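Local coordinates for protein nicotinamide-nucleotide adenylyltransferase NadR family / Ribosylnicotinamide kinase (Lactococcus lactis subsp. cremoris, PDB 6GYE) that probably phosphorylates nicotinamide riboside through its ribosylnicotinamide kinase domain and belongs to the NadR family of nicotinamide-nucleotide adenylyltransferases, at residues A[298-303]-A[356-361]. Residues are numbered along the deposited sequence; the frame is centred on the assembly and turned at random.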
# COMPACT_ATOMS: atom_id res chain seq x y z
N LEU A 298 1.19 17.72 -8.31
CA LEU A 298 0.92 19.15 -8.40
C LEU A 298 2.23 19.90 -8.60
O LEU A 298 3.12 19.85 -7.75
CB LEU A 298 0.23 19.65 -7.13
CG LEU A 298 -1.18 19.08 -6.92
CD1 LEU A 298 -1.71 19.43 -5.56
CD2 LEU A 298 -2.12 19.59 -7.99
N VAL A 299 2.35 20.61 -9.72
CA VAL A 299 3.57 21.34 -10.05
C VAL A 299 3.29 22.83 -9.88
O VAL A 299 2.35 23.36 -10.48
CB VAL A 299 4.04 21.04 -11.48
CG1 VAL A 299 5.20 21.94 -11.86
CG2 VAL A 299 4.42 19.57 -11.61
N ILE A 300 4.09 23.50 -9.06
CA ILE A 300 4.01 24.95 -8.90
C ILE A 300 4.97 25.58 -9.90
O ILE A 300 6.19 25.47 -9.73
CB ILE A 300 4.34 25.38 -7.47
CG1 ILE A 300 3.41 24.68 -6.47
CG2 ILE A 300 4.26 26.90 -7.35
CD1 ILE A 300 3.70 25.04 -5.00
N PRO A 301 4.47 26.28 -10.92
CA PRO A 301 5.35 26.83 -11.94
C PRO A 301 5.93 28.15 -11.49
O PRO A 301 5.39 28.81 -10.59
CB PRO A 301 4.41 27.02 -13.14
CG PRO A 301 3.12 27.34 -12.49
CD PRO A 301 3.06 26.55 -11.21
N PRO A 302 7.05 28.57 -12.08
CA PRO A 302 7.64 29.85 -11.68
C PRO A 302 6.82 31.02 -12.22
O PRO A 302 6.58 31.11 -13.43
CB PRO A 302 9.04 29.79 -12.31
CG PRO A 302 8.84 28.94 -13.53
CD PRO A 302 7.88 27.86 -13.07
N ILE A 303 6.35 31.87 -11.32
CA ILE A 303 5.90 33.21 -11.68
C ILE A 303 6.46 34.18 -10.65
O ILE A 303 6.80 33.81 -9.52
CB ILE A 303 4.36 33.32 -11.76
CG1 ILE A 303 3.96 34.43 -12.75
CG2 ILE A 303 3.75 33.55 -10.38
CD1 ILE A 303 4.67 34.35 -14.10
N LEU A 356 -9.72 30.92 -8.66
CA LEU A 356 -9.51 32.13 -7.88
C LEU A 356 -8.07 32.24 -7.41
O LEU A 356 -7.50 33.34 -7.37
CB LEU A 356 -10.45 32.17 -6.68
CG LEU A 356 -11.94 32.46 -6.92
CD1 LEU A 356 -12.74 32.29 -5.64
CD2 LEU A 356 -12.14 33.84 -7.49
N THR A 357 -7.50 31.13 -6.96
CA THR A 357 -6.17 31.09 -6.40
C THR A 357 -5.53 29.74 -6.71
O THR A 357 -6.20 28.78 -7.11
CB THR A 357 -6.17 31.26 -4.86
OG1 THR A 357 -6.70 30.07 -4.25
CG2 THR A 357 -7.01 32.48 -4.41
N ARG A 358 -4.21 29.69 -6.50
CA ARG A 358 -3.47 28.44 -6.59
C ARG A 358 -4.12 27.36 -5.72
O ARG A 358 -4.29 26.21 -6.15
CB ARG A 358 -2.02 28.68 -6.16
CG ARG A 358 -0.99 27.79 -6.82
CD ARG A 358 0.28 28.58 -7.22
NE ARG A 358 0.02 29.64 -8.20
CZ ARG A 358 0.94 30.14 -9.02
NH1 ARG A 358 2.18 29.68 -9.01
NH2 ARG A 358 0.60 31.11 -9.87
N TYR A 359 -4.50 27.73 -4.49
CA TYR A 359 -5.10 26.77 -3.57
C TYR A 359 -6.44 26.24 -4.10
O TYR A 359 -6.71 25.03 -4.02
CB TYR A 359 -5.26 27.39 -2.18
CG TYR A 359 -6.03 26.49 -1.26
CD1 TYR A 359 -5.41 25.47 -0.56
CD2 TYR A 359 -7.41 26.62 -1.14
CE1 TYR A 359 -6.13 24.61 0.26
CE2 TYR A 359 -8.14 25.78 -0.36
CZ TYR A 359 -7.51 24.78 0.34
OH TYR A 359 -8.29 23.97 1.13
N HIS A 360 -7.29 27.13 -4.63
CA HIS A 360 -8.55 26.67 -5.23
C HIS A 360 -8.28 25.65 -6.32
O HIS A 360 -8.93 24.59 -6.38
CB HIS A 360 -9.35 27.84 -5.80
CG HIS A 360 -10.01 28.68 -4.76
ND1 HIS A 360 -9.29 29.45 -3.87
CD2 HIS A 360 -11.32 28.87 -4.47
CE1 HIS A 360 -10.14 30.08 -3.07
NE2 HIS A 360 -11.37 29.75 -3.42
N HIS A 361 -7.31 25.94 -7.20
CA HIS A 361 -6.99 25.01 -8.29
C HIS A 361 -6.57 23.65 -7.75
O HIS A 361 -7.06 22.62 -8.20
CB HIS A 361 -5.89 25.61 -9.17
CG HIS A 361 -5.69 24.87 -10.46
ND1 HIS A 361 -4.87 25.35 -11.47
CD2 HIS A 361 -6.22 23.71 -10.92
CE1 HIS A 361 -4.90 24.50 -12.48
NE2 HIS A 361 -5.72 23.51 -12.18
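R358 touches I300, P301 and I303 through the end of its guanidinium group, a worked example of how one long side chain can join a helix start to the loop leaving a strand. R358 has a second modelled conformer, so these contacts belong to the one described and are tentative. From CB the chain sets out toward 298-303, packing on L343, and bends about CB-CG (138°) and CG-CD (-62°) swing the flat group round. R358 CD comes 4.3 Å from I300 CG2; closer contacts begin at NH1. R358 NH1 lies 3.8 Å from I300 CG2, which sits at the guanidinium edge, in its plane. P301 O, also near that plane, is 3.7 Å from R358 NH1, too long to count as a hydrogen bond. P301 CD adds a contact 3.9 Å from R358 NH1. In I300, chi1 of -57° puts CG1 beside the backbone N and anti to the carbonyl carbon, which turns CG2 to R358 NH1; the residue also packs on K193 and L196. Strand 296-300 runs in the four-stranded parallel sheet of a P-loop NTPase fold, between 181-187 and 340-342; helix 358-370 reaches the I300-P301 region of this inner strand, and K193 belongs to the probable Walker A motif. R358 NH2 meets I303 CG2 obliquely at 4.0 Å, though I303 is exposed and poorly ordered, and also makes a weak hydrogen bond to D345 O. At the base of the side chain, the backbone N of R358 is hydrogen-bonded to E346 OE2, just after T357 at the N-cap position.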